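Local coordinates for protein beta-lactamase (PDB 6HUH) that probably hydrolyses beta-lactam antibiotics to substituted beta-amino acids, as a class D serine beta-lactamase, at residues A[71-76]-A[92-97]; A[113-118]-A[140-145]; A[187-192]-A[256-261]; A[216-221]-A[233-238]. One frame throughout, in Å; residues are numbered along the deposited sequence.

Overall arrangement
The four contacts divide between the helical region and the antiparallel sheet of the class D fold. Contact 1 fastens a loop to the start of helix 94-99; contact 2, its centre 20 Å away, packs the short helix 141-144 on the start of helix 115-124. Contacts 3 and 4 belong to the sheet side, 18 Å apart between centres and about 6 Å between nearest atoms; strand 228-238 of contact 4 leads on to helix 245-264, which supplies one side of contact 3. Contact 4 is the one near the active site, its Trp218 side chain lying about 8 Å from that of Ser51, the predicted acyl-ester nucleophile. Contacts 1 and 3 meet across the dimer: Gln71 packs on Pro187 of the second subunit.

Contact 1 of 4, residues A[71-76]-A[92-97]; sequences QLPALP and TTPSRW
Thr93 sits in the bend of the 71-76 loop and meets it along one branch of its side chain. Its CB lies 3.4 Å from Gln71 O, and Thr93 CG2, turned anti to the carbonyl carbon and beside the backbone N, touches the same oxygen, also at 3.4 Å. At its tip the methyl arrives at a methyl, with Thr93 CG2 4.0 Å from Ala74 CB. Pro94 continues the surface on the next residue, its CG resting 3.4 Å from Leu72 O and 4.3 Å from CD of Pro73, the residue that follows a cis peptide bond. Further along, the two backbones join directly. Thr92 N donates to Leu75 O at 3.0 Å, and a weak return bond runs from Leu75 N to Thr92 O. Pro73 O is bound by the hydroxyl of Tyr105 on helix 103-113, whose side chain also touches Leu75 and Pro94. On the outer side Gln71 and Leu72 pack on Arg185 and Pro187 of the second subunit. The arrangement is an isolated antiparallel beta bridge running into a helix N-terminus, with Thr93 at the N-cap of helix 94-99.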
loop_
_atom_site.group_PDB
_atom_site.type_symbol
_atom_site.label_atom_id
_atom_site.label_comp_id
_atom_site.label_asym_id
_atom_site.label_seq_id
_atom_site.Cartn_x
_atom_site.Cartn_y
_atom_site.Cartn_z
ATOM N N GLN A 71 -5.679 -6.363 -3.252
ATOM C CA GLN A 71 -4.862 -6.366 -4.452
ATOM C C GLN A 71 -5.720 -6.480 -5.710
ATOM O O GLN A 71 -5.298 -6.028 -6.783
ATOM C CB GLN A 71 -3.823 -7.550 -4.418
ATOM C CG GLN A 71 -2.974 -7.761 -3.132
ATOM C CD GLN A 71 -1.989 -6.636 -2.790
ATOM O OE1 GLN A 71 -2.358 -5.571 -2.273
ATOM N NE2 GLN A 71 -0.699 -6.856 -3.014
ATOM N N LEU A 72 -6.897 -7.132 -5.596
ATOM C CA LEU A 72 -7.737 -7.397 -6.754
ATOM C C LEU A 72 -9.127 -6.804 -6.699
ATOM O O LEU A 72 -9.727 -6.733 -5.622
ATOM C CB LEU A 72 -7.807 -8.897 -6.994
ATOM C CG LEU A 72 -6.519 -9.494 -7.542
ATOM C CD1 LEU A 72 -6.145 -10.732 -6.783
ATOM C CD2 LEU A 72 -6.621 -9.744 -9.042
ATOM N N PRO A 73 -9.668 -6.357 -7.861
ATOM C CA PRO A 73 -9.060 -6.332 -9.208
ATOM C C PRO A 73 -8.096 -5.160 -9.460
ATOM O O PRO A 73 -8.258 -4.078 -8.900
ATOM C CB PRO A 73 -10.277 -6.268 -10.113
ATOM C CG PRO A 73 -11.266 -5.428 -9.324
ATOM C CD PRO A 73 -11.016 -5.741 -7.870
ATOM N N ALA A 74 -7.073 -5.392 -10.282
ATOM C CA ALA A 74 -6.122 -4.357 -10.665
ATOM C C ALA A 74 -6.610 -3.817 -12.018
ATOM O O ALA A 74 -6.284 -4.366 -13.081
ATOM C CB ALA A 74 -4.720 -4.943 -10.777
ATOM N N LEU A 75 -7.479 -2.807 -11.973
ATOM C CA LEU A 75 -8.064 -2.257 -13.199
ATOM C C LEU A 75 -7.162 -1.216 -13.897
ATOM O O LEU A 75 -6.634 -0.330 -13.227
ATOM C CB LEU A 75 -9.479 -1.693 -12.959
ATOM C CG LEU A 75 -10.534 -2.607 -12.279
ATOM C CD1 LEU A 75 -11.841 -1.865 -12.093
ATOM C CD2 LEU A 75 -10.783 -3.902 -13.064
ATOM N N PRO A 76 -6.956 -1.300 -15.234
ATOM C CA PRO A 76 -6.102 -0.304 -15.901
ATOM C C PRO A 76 -6.795 1.032 -16.193
ATOM O O PRO A 76 -8.010 1.081 -16.410
ATOM C CB PRO A 76 -5.729 -1.000 -17.204
ATOM C CG PRO A 76 -6.911 -1.850 -17.522
ATOM C CD PRO A 76 -7.457 -2.309 -16.198
ATOM N N THR A 92 -4.881 0.723 -10.985
ATOM C CA THR A 92 -5.173 0.854 -9.563
ATOM C C THR A 92 -5.834 -0.419 -9.016
ATOM O O THR A 92 -6.516 -1.140 -9.735
ATOM C CB THR A 92 -5.942 2.149 -9.243
ATOM O OG1 THR A 92 -7.170 2.122 -9.936
ATOM C CG2 THR A 92 -5.172 3.416 -9.633
ATOM N N THR A 93 -5.534 -0.716 -7.760
ATOM C CA THR A 93 -6.034 -1.845 -6.982
ATOM C C THR A 93 -6.937 -1.236 -5.885
ATOM O O THR A 93 -6.881 -0.013 -5.709
ATOM C CB THR A 93 -4.853 -2.656 -6.384
ATOM O OG1 THR A 93 -4.214 -1.918 -5.346
ATOM C CG2 THR A 93 -3.826 -3.041 -7.402
ATOM N N PRO A 94 -7.746 -2.010 -5.100
ATOM C CA PRO A 94 -8.589 -1.369 -4.066
ATOM C C PRO A 94 -7.804 -0.631 -2.970
ATOM O O PRO A 94 -8.333 0.280 -2.350
ATOM C CB PRO A 94 -9.412 -2.538 -3.515
ATOM C CG PRO A 94 -9.388 -3.560 -4.593
ATOM C CD PRO A 94 -8.018 -3.464 -5.160
ATOM N N SER A 95 -6.532 -1.018 -2.756
ATOM C CA SER A 95 -5.602 -0.436 -1.775
ATOM C C SER A 95 -5.106 0.941 -2.247
ATOM O O SER A 95 -5.022 1.885 -1.457
ATOM C CB SER A 95 -4.424 -1.387 -1.547
ATOM O OG SER A 95 -3.555 -0.924 -0.528
ATOM N N ARG A 96 -4.778 1.026 -3.539
ATOM C CA ARG A 96 -4.308 2.214 -4.247
ATOM C C ARG A 96 -5.488 3.181 -4.499
ATOM O O ARG A 96 -5.277 4.388 -4.578
ATOM C CB ARG A 96 -3.630 1.781 -5.564
ATOM C CG ARG A 96 -2.982 2.913 -6.328
ATOM C CD ARG A 96 -2.194 2.414 -7.511
ATOM N NE ARG A 96 -1.808 3.518 -8.397
ATOM C CZ ARG A 96 -0.665 4.190 -8.304
ATOM N NH1 ARG A 96 0.215 3.889 -7.356
ATOM N NH2 ARG A 96 -0.392 5.165 -9.159
ATOM N N TRP A 97 -6.719 2.634 -4.624
ATOM C CA TRP A 97 -7.994 3.350 -4.830
ATOM C C TRP A 97 -8.261 4.261 -3.658
ATOM O O TRP A 97 -8.472 5.454 -3.836
ATOM C CB TRP A 97 -9.110 2.307 -4.918
ATOM C CG TRP A 97 -10.512 2.815 -4.979
ATOM C CD1 TRP A 97 -10.986 3.807 -5.785
ATOM C CD2 TRP A 97 -11.664 2.196 -4.386
ATOM N NE1 TRP A 97 -12.351 3.906 -5.659
ATOM C CE2 TRP A 97 -12.794 2.927 -4.805
ATOM C CE3 TRP A 97 -11.841 1.135 -3.480
ATOM C CZ2 TRP A 97 -14.089 2.615 -4.373
ATOM C CZ3 TRP A 97 -13.116 0.830 -3.047
ATOM C CH2 TRP A 97 -14.226 1.556 -3.499
#

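Contact 2 of 4, residues A[113-118]-A[140-145]; sequences LGAARF and DGLTQA
The side chain of Leu142 enters the contact through one methyl, CD1, which lies 3.7 Å from Ala115 N and 3.7 Å from Phe118 CD2. The same methyl comes within 4.2 Å of Ala115 CB, so it is set against the first turn of one helix with the backbone on one part of its surface and the aromatic ring on another. CG of Leu142 stands anti to its backbone N (chi1 -174°), and the side chain crosses that of Phe118 obliquely. The ring meets backbone as well as methyl: Phe118 CE2 is 3.7 Å from Leu142 O and 3.9 Å from Gly141 O, the latter at the ring edge and near its plane, in van der Waals range.

The contact thus joins the corner between helices 103-113 and 115-124, in the helical region of the class D fold, to the short, weakly bonded helix 141-144. Gly114 makes the corner. It leaves the first helix with a positive phi of 96° and serves as N-cap of the second, where Phe118 N bonds to Gly114 O at 3.1 Å. On the other segment, Leu142 O is bound by the hydroxyl of Thr110 and Thr143 O by the side-chain amide of Gln107, both on helix 103-113. Met60 of helix 56-64, together with Leu132 and Trp146, packs around the Phe118 side chain, and Asn135 holds Asp140 OD1 at the far end of the second segment.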
loop_
_atom_site.group_PDB
_atom_site.type_symbol
_atom_site.label_atom_id
_atom_site.label_comp_id
_atom_site.label_asym_id
_atom_site.label_seq_id
_atom_site.Cartn_x
_atom_site.Cartn_y
_atom_site.Cartn_z
ATOM N N LEU A 113 -22.287 -2.163 -10.856
ATOM C CA LEU A 113 -23.374 -2.443 -9.905
ATOM C C LEU A 113 -24.740 -2.202 -10.521
ATOM O O LEU A 113 -25.667 -3.005 -10.328
ATOM C CB LEU A 113 -23.253 -1.556 -8.663
ATOM C CG LEU A 113 -22.497 -2.096 -7.468
ATOM C CD1 LEU A 113 -22.232 -0.977 -6.501
ATOM C CD2 LEU A 113 -23.285 -3.171 -6.744
ATOM N N GLY A 114 -24.844 -1.077 -11.227
ATOM C CA GLY A 114 -26.079 -0.604 -11.818
ATOM C C GLY A 114 -26.693 0.388 -10.867
ATOM O O GLY A 114 -26.444 0.320 -9.659
ATOM N N ALA A 115 -27.483 1.326 -11.402
ATOM C CA ALA A 115 -28.110 2.383 -10.612
ATOM C C ALA A 115 -29.107 1.856 -9.579
ATOM O O ALA A 115 -29.235 2.456 -8.515
ATOM C CB ALA A 115 -28.763 3.392 -11.530
ATOM N N ALA A 116 -29.788 0.721 -9.882
ATOM C CA ALA A 116 -30.771 0.089 -8.997
ATOM C C ALA A 116 -30.138 -0.474 -7.721
ATOM O O ALA A 116 -30.636 -0.181 -6.629
ATOM C CB ALA A 116 -31.530 -0.994 -9.737
ATOM N N ARG A 117 -29.028 -1.260 -7.856
ATOM C CA ARG A 117 -28.285 -1.849 -6.730
ATOM C C ARG A 117 -27.624 -0.724 -5.905
ATOM O O ARG A 117 -27.679 -0.755 -4.675
ATOM C CB ARG A 117 -27.225 -2.838 -7.242
ATOM C CG ARG A 117 -27.282 -4.238 -6.629
ATOM C CD ARG A 117 -26.430 -5.193 -7.465
ATOM N NE ARG A 117 -25.943 -6.363 -6.724
ATOM C CZ ARG A 117 -25.001 -7.191 -7.172
ATOM N NH1 ARG A 117 -24.427 -6.979 -8.350
ATOM N NH2 ARG A 117 -24.622 -8.231 -6.444
ATOM N N PHE A 118 -27.038 0.284 -6.592
ATOM C CA PHE A 118 -26.383 1.448 -5.999
ATOM C C PHE A 118 -27.342 2.110 -5.033
ATOM O O PHE A 118 -27.041 2.207 -3.846
ATOM C CB PHE A 118 -25.935 2.420 -7.115
ATOM C CG PHE A 118 -25.136 3.650 -6.735
ATOM C CD1 PHE A 118 -24.211 3.608 -5.702
ATOM C CD2 PHE A 118 -25.229 4.812 -7.486
ATOM C CE1 PHE A 118 -23.444 4.725 -5.387
ATOM C CE2 PHE A 118 -24.448 5.925 -7.184
ATOM C CZ PHE A 118 -23.570 5.883 -6.129
ATOM N N ASP A 140 -26.289 11.825 -15.068
ATOM C CA ASP A 140 -25.102 11.075 -14.667
ATOM C C ASP A 140 -24.946 10.936 -13.133
ATOM O O ASP A 140 -23.888 11.230 -12.580
ATOM C CB ASP A 140 -23.825 11.656 -15.320
ATOM C CG ASP A 140 -23.394 13.069 -14.901
ATOM O OD1 ASP A 140 -24.194 13.771 -14.235
ATOM O OD2 ASP A 140 -22.234 13.447 -15.189
ATOM N N GLY A 141 -25.982 10.450 -12.469
ATOM C CA GLY A 141 -25.954 10.244 -11.028
ATOM C C GLY A 141 -25.106 9.057 -10.607
ATOM O O GLY A 141 -24.477 9.082 -9.545
ATOM N N LEU A 142 -25.070 8.011 -11.449
ATOM C CA LEU A 142 -24.342 6.769 -11.196
ATOM C C LEU A 142 -22.846 6.947 -10.945
ATOM O O LEU A 142 -22.282 6.243 -10.105
ATOM C CB LEU A 142 -24.582 5.767 -12.346
ATOM C CG LEU A 142 -24.017 4.351 -12.196
ATOM C CD1 LEU A 142 -24.589 3.638 -10.969
ATOM C CD2 LEU A 142 -24.260 3.545 -13.445
ATOM N N THR A 143 -22.203 7.862 -11.675
ATOM C CA THR A 143 -20.758 8.046 -11.565
ATOM C C THR A 143 -20.350 9.388 -10.965
ATOM O O THR A 143 -19.160 9.596 -10.714
ATOM C CB THR A 143 -20.106 7.819 -12.938
ATOM O OG1 THR A 143 -20.537 8.840 -13.843
ATOM C CG2 THR A 143 -20.408 6.440 -13.517
ATOM N N GLN A 144 -21.323 10.292 -10.721
ATOM C CA GLN A 144 -21.056 11.649 -10.244
ATOM C C GLN A 144 -21.841 12.115 -9.021
ATOM O O GLN A 144 -21.749 13.300 -8.712
ATOM C CB GLN A 144 -21.303 12.639 -11.404
ATOM C CG GLN A 144 -20.128 13.548 -11.734
ATOM C CD GLN A 144 -19.051 12.854 -12.527
ATOM O OE1 GLN A 144 -17.885 12.784 -12.109
ATOM N NE2 GLN A 144 -19.432 12.350 -13.704
ATOM N N ALA A 145 -22.604 11.233 -8.333
ATOM C CA ALA A 145 -23.444 11.624 -7.190
ATOM C C ALA A 145 -22.689 12.181 -5.986
ATOM O O ALA A 145 -23.132 13.169 -5.392
ATOM C CB ALA A 145 -24.339 10.477 -6.757
#

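Contact 3 of 4, residues A[187-192]-A[256-261]; sequences PDIDGW and ALPEQL
Leu261 packs over one face of the Trp192 indole, and this CH-pi contact is the tight part of the interface. Its CG stands 3.6 Å above the ring plane and over the centre, while CD2 sits 3.6 Å from the centroid of the five-membered ring and only 18° off the normal. The two side chains slide past each other in opposite directions. Chi1 of Trp192 (-64°) sets CG beside the backbone N. Ile189 next to it reaches the same helix through two branches: CD1 is 3.8 Å from Leu257 CD2, and CG2 is 3.9 Å from Leu261 CD2. A type II' beta turn from Ile189 to Trp192, closed by a 2.8 Å bond from Trp192 N to Ile189 O, links strands 185-189 and 192-201 as a hairpin at the sheet edge. Helix 245-264 packs against it, and the axes of 187-189 and 256-261 approach to 10.3 Å. Leu230 and Phe232 of strand 228-238 continue the apolar layer beside Leu261 and Leu257. Toward solvent the packing thins: exposed Pro258 offers just its CG to Ile189 CG2, at 3.8 Å, and the exposed turn residue Asp190 pairs instead with Lys225 in a salt bridge.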
loop_
_atom_site.group_PDB
_atom_site.type_symbol
_atom_site.label_atom_id
_atom_site.label_comp_id
_atom_site.label_asym_id
_atom_site.label_seq_id
_atom_site.Cartn_x
_atom_site.Cartn_y
_atom_site.Cartn_z
ATOM N N PRO A 187 -1.824 4.770 10.222
ATOM C CA PRO A 187 -0.826 4.475 11.264
ATOM C C PRO A 187 -1.467 4.406 12.643
ATOM O O PRO A 187 -2.412 5.150 12.941
ATOM C CB PRO A 187 0.167 5.646 11.171
ATOM C CG PRO A 187 -0.048 6.239 9.838
ATOM C CD PRO A 187 -1.505 6.042 9.542
ATOM N N ASP A 188 -0.931 3.506 13.476
ATOM C CA ASP A 188 -1.361 3.231 14.839
ATOM C C ASP A 188 -1.143 4.420 15.795
ATOM O O ASP A 188 -0.455 5.396 15.468
ATOM C CB ASP A 188 -0.551 2.030 15.368
ATOM C CG ASP A 188 -1.157 0.649 15.165
ATOM O OD1 ASP A 188 -1.735 0.403 14.073
ATOM O OD2 ASP A 188 -0.974 -0.217 16.063
ATOM N N ILE A 189 -1.760 4.308 16.984
ATOM C CA ILE A 189 -1.626 5.146 18.173
ATOM C C ILE A 189 -1.574 4.076 19.292
ATOM O O ILE A 189 -2.544 3.344 19.447
ATOM C CB ILE A 189 -2.784 6.187 18.324
ATOM C CG1 ILE A 189 -2.764 7.215 17.166
ATOM C CG2 ILE A 189 -2.691 6.905 19.685
ATOM C CD1 ILE A 189 -3.976 8.100 17.052
ATOM N N ASP A 190 -0.426 3.917 19.991
ATOM C CA ASP A 190 -0.216 2.855 21.003
ATOM C C ASP A 190 -0.729 1.478 20.469
ATOM O O ASP A 190 -0.252 1.017 19.424
ATOM C CB ASP A 190 -0.782 3.223 22.407
ATOM C CG ASP A 190 -0.190 2.434 23.588
ATOM O OD1 ASP A 190 -0.407 1.198 23.652
ATOM O OD2 ASP A 190 0.438 3.069 24.484
ATOM N N GLY A 191 -1.718 0.885 21.139
ATOM C CA GLY A 191 -2.281 -0.392 20.717
ATOM C C GLY A 191 -3.535 -0.270 19.873
ATOM O O GLY A 191 -4.122 -1.285 19.489
ATOM N N TRP A 192 -3.946 0.970 19.581
ATOM C CA TRP A 192 -5.132 1.292 18.810
ATOM C C TRP A 192 -4.876 1.171 17.310
ATOM O O TRP A 192 -3.840 1.616 16.798
ATOM C CB TRP A 192 -5.663 2.695 19.178
ATOM C CG TRP A 192 -6.134 2.787 20.599
ATOM C CD1 TRP A 192 -5.366 2.981 21.710
ATOM C CD2 TRP A 192 -7.485 2.657 21.063
ATOM N NE1 TRP A 192 -6.152 2.962 22.840
ATOM C CE2 TRP A 192 -7.454 2.751 22.474
ATOM C CE3 TRP A 192 -8.722 2.441 20.423
ATOM C CZ2 TRP A 192 -8.609 2.660 23.254
ATOM C CZ3 TRP A 192 -9.867 2.351 21.201
ATOM C CH2 TRP A 192 -9.801 2.462 22.599
ATOM N N ALA A 256 -5.467 15.383 18.283
ATOM C CA ALA A 256 -6.546 15.306 19.279
ATOM C C ALA A 256 -7.123 13.909 19.604
ATOM O O ALA A 256 -7.995 13.816 20.477
ATOM C CB ALA A 256 -7.670 16.220 18.852
ATOM N N LEU A 257 -6.640 12.844 18.935
ATOM C CA LEU A 257 -7.119 11.478 19.138
ATOM C C LEU A 257 -6.661 10.812 20.444
ATOM O O LEU A 257 -7.515 10.270 21.156
ATOM C CB LEU A 257 -6.750 10.610 17.936
ATOM C CG LEU A 257 -7.849 9.756 17.339
ATOM C CD1 LEU A 257 -9.140 10.506 17.198
ATOM C CD2 LEU A 257 -7.426 9.219 16.004
ATOM N N PRO A 258 -5.351 10.831 20.802
ATOM C CA PRO A 258 -4.913 10.130 22.023
ATOM C C PRO A 258 -5.649 10.517 23.308
ATOM O O PRO A 258 -5.889 9.644 24.136
ATOM C CB PRO A 258 -3.417 10.428 22.082
ATOM C CG PRO A 258 -3.036 10.610 20.664
ATOM C CD PRO A 258 -4.184 11.380 20.082
ATOM N N GLU A 259 -6.058 11.777 23.461
ATOM C CA GLU A 259 -6.822 12.150 24.654
ATOM C C GLU A 259 -8.202 11.448 24.715
ATOM O O GLU A 259 -8.577 10.963 25.772
ATOM C CB GLU A 259 -6.939 13.677 24.832
ATOM C CG GLU A 259 -7.647 14.422 23.720
ATOM C CD GLU A 259 -7.659 15.920 23.920
ATOM O OE1 GLU A 259 -8.578 16.419 24.611
ATOM O OE2 GLU A 259 -6.758 16.597 23.376
ATOM N N GLN A 260 -8.913 11.347 23.578
ATOM C CA GLN A 260 -10.230 10.703 23.452
ATOM C C GLN A 260 -10.148 9.229 23.712
ATOM O O GLN A 260 -11.107 8.655 24.235
ATOM C CB GLN A 260 -10.812 10.908 22.059
ATOM C CG GLN A 260 -10.882 12.347 21.647
ATOM C CD GLN A 260 -11.741 13.147 22.583
ATOM O OE1 GLN A 260 -11.243 13.929 23.389
ATOM N NE2 GLN A 260 -13.051 12.953 22.516
ATOM N N LEU A 261 -9.018 8.609 23.306
ATOM C CA LEU A 261 -8.737 7.191 23.480
ATOM C C LEU A 261 -8.466 6.949 24.963
ATOM O O LEU A 261 -8.988 5.992 25.530
ATOM C CB LEU A 261 -7.517 6.821 22.626
ATOM C CG LEU A 261 -7.723 6.249 21.221
ATOM C CD1 LEU A 261 -8.631 7.079 20.384
ATOM C CD2 LEU A 261 -6.424 6.209 20.499
#

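Contact 4 of 4, residues A[216-221]-A[233-238]; sequences IGWFVG and VHTVIQ
Trp218 and Thr235 form the apolar centre, the methyl CG2 of Thr235 lying over one face of the indole, 3.9 Å from the centroid of the six-membered ring and shifted toward its rim. Val233 CG1 comes to the edge of the same ring, in its plane, 3.6 Å from Trp218 CZ3, and also meets Val220 CG1 at 3.6 Å. On the sheet face that bears Trp218 and Thr235, Ile216 CG1 lies beside Ile237 CG1 at 4.1 Å; helix 155-166 covers Trp218, Val220 and Val233. Beyond the side chains the strands of the hairpin 215-225/228-238 pair in antiparallel register. Gly217 N bonds to Val236 O at 2.8 Å, with a return bond from Val236 N to Gly217 O, and Phe219 N bonds to His234 O at 3.0 Å. At the polar margin Trp218 NE1 is bound to Pro48 O, which would help to fix the rotation of the indole near the active site. On the other face of the sheet, with Phe219 and Val236, His234 is held through both nitrogens, ND1 by Cys26 O and NE2 by Glu252 OE2 of helix 245-264. Since both of these partners are acceptors, the buried imidazole is probably doubly protonated, its charge offset by the carboxylate.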
loop_
_atom_site.group_PDB
_atom_site.type_symbol
_atom_site.label_atom_id
_atom_site.label_comp_id
_atom_site.label_asym_id
_atom_site.label_seq_id
_atom_site.Cartn_x
_atom_site.Cartn_y
_atom_site.Cartn_z
ATOM N N ILE A 216 -14.011 21.653 1.500
ATOM C CA ILE A 216 -14.425 20.863 2.660
ATOM C C ILE A 216 -13.457 19.699 2.782
ATOM O O ILE A 216 -13.388 18.843 1.897
ATOM C CB ILE A 216 -15.899 20.359 2.682
ATOM C CG1 ILE A 216 -16.909 21.507 2.482
ATOM C CG2 ILE A 216 -16.187 19.564 3.980
ATOM C CD1 ILE A 216 -18.130 21.117 1.713
ATOM N N GLY A 217 -12.703 19.704 3.859
ATOM C CA GLY A 217 -11.771 18.633 4.156
ATOM C C GLY A 217 -12.467 17.630 5.035
ATOM O O GLY A 217 -13.262 18.006 5.888
ATOM N N TRP A 218 -12.253 16.367 4.805
ATOM C CA TRP A 218 -12.901 15.386 5.652
ATOM C C TRP A 218 -11.864 14.382 6.164
ATOM O O TRP A 218 -11.050 13.905 5.385
ATOM C CB TRP A 218 -13.936 14.570 4.850
ATOM C CG TRP A 218 -15.282 15.139 4.516
ATOM C CD1 TRP A 218 -15.662 15.648 3.307
ATOM C CD2 TRP A 218 -16.499 14.923 5.254
ATOM N NE1 TRP A 218 -17.022 15.861 3.285
ATOM C CE2 TRP A 218 -17.560 15.434 4.470
ATOM C CE3 TRP A 218 -16.789 14.408 6.534
ATOM C CZ2 TRP A 218 -18.879 15.459 4.926
ATOM C CZ3 TRP A 218 -18.094 14.428 6.981
ATOM C CH2 TRP A 218 -19.124 14.945 6.180
ATOM N N PHE A 219 -11.930 14.025 7.439
ATOM C CA PHE A 219 -11.180 12.910 7.997
ATOM C C PHE A 219 -12.085 12.114 8.918
ATOM O O PHE A 219 -12.353 12.507 10.060
ATOM C CB PHE A 219 -9.825 13.235 8.607
ATOM C CG PHE A 219 -9.084 11.927 8.773
ATOM C CD1 PHE A 219 -8.742 11.152 7.665
ATOM C CD2 PHE A 219 -8.808 11.424 10.038
ATOM C CE1 PHE A 219 -8.125 9.914 7.817
ATOM C CE2 PHE A 219 -8.160 10.193 10.187
ATOM C CZ PHE A 219 -7.835 9.442 9.073
ATOM N N VAL A 220 -12.650 11.043 8.353
ATOM C CA VAL A 220 -13.648 10.185 8.995
ATOM C C VAL A 220 -13.102 8.820 9.194
ATOM O O VAL A 220 -12.280 8.393 8.394
ATOM C CB VAL A 220 -15.006 10.181 8.231
ATOM C CG1 VAL A 220 -15.549 11.586 8.115
ATOM C CG2 VAL A 220 -14.885 9.562 6.854
ATOM N N GLY A 221 -13.517 8.156 10.262
ATOM C CA GLY A 221 -13.023 6.819 10.570
ATOM C C GLY A 221 -13.183 6.394 12.004
ATOM O O GLY A 221 -13.916 7.016 12.767
ATOM N N VAL A 233 -15.208 12.126 13.271
ATOM C CA VAL A 233 -15.549 12.826 12.039
ATOM C C VAL A 233 -15.005 14.237 12.187
ATOM O O VAL A 233 -15.227 14.878 13.220
ATOM C CB VAL A 233 -17.084 12.831 11.755
ATOM C CG1 VAL A 233 -17.403 13.533 10.442
ATOM C CG2 VAL A 233 -17.679 11.426 11.752
ATOM N N HIS A 234 -14.275 14.726 11.174
ATOM C CA HIS A 234 -13.738 16.092 11.213
ATOM C C HIS A 234 -13.798 16.785 9.859
ATOM O O HIS A 234 -13.451 16.180 8.851
ATOM C CB HIS A 234 -12.327 16.122 11.812
ATOM C CG HIS A 234 -11.717 17.487 11.957
ATOM N ND1 HIS A 234 -12.353 18.496 12.642
ATOM C CD2 HIS A 234 -10.508 17.939 11.548
ATOM C CE1 HIS A 234 -11.534 19.534 12.607
ATOM N NE2 HIS A 234 -10.411 19.243 11.961
ATOM N N THR A 235 -14.251 18.051 9.839
ATOM C CA THR A 235 -14.307 18.855 8.613
ATOM C C THR A 235 -13.448 20.094 8.716
ATOM O O THR A 235 -13.330 20.676 9.795
ATOM C CB THR A 235 -15.720 19.218 8.182
ATOM O OG1 THR A 235 -16.332 19.950 9.224
ATOM C CG2 THR A 235 -16.554 18.009 7.803
ATOM N N VAL A 236 -12.853 20.494 7.591
ATOM C CA VAL A 236 -12.043 21.703 7.508
ATOM C C VAL A 236 -12.651 22.550 6.410
ATOM O O VAL A 236 -12.683 22.126 5.251
ATOM C CB VAL A 236 -10.543 21.418 7.232
ATOM C CG1 VAL A 236 -9.787 22.697 6.906
ATOM C CG2 VAL A 236 -9.897 20.698 8.401
ATOM N N ILE A 237 -13.125 23.736 6.758
ATOM C CA ILE A 237 -13.653 24.639 5.745
ATOM C C ILE A 237 -12.638 25.767 5.569
ATOM O O ILE A 237 -12.342 26.489 6.529
ATOM C CB ILE A 237 -15.134 25.096 5.987
ATOM C CG1 ILE A 237 -16.153 23.956 5.654
ATOM C CG2 ILE A 237 -15.466 26.333 5.151
ATOM C CD1 ILE A 237 -16.376 22.867 6.703
ATOM N N GLN A 238 -12.064 25.874 4.365
ATOM C CA GLN A 238 -11.048 26.871 4.061
ATOM C C GLN A 238 -11.048 27.292 2.600
ATOM O O GLN A 238 -11.643 26.634 1.750
ATOM C CB GLN A 238 -9.648 26.344 4.449
ATOM C CG GLN A 238 -9.324 24.958 3.891
ATOM C CD GLN A 238 -7.955 24.868 3.276
ATOM O OE1 GLN A 238 -6.984 24.494 3.941
ATOM N NE2 GLN A 238 -7.855 25.161 1.980
#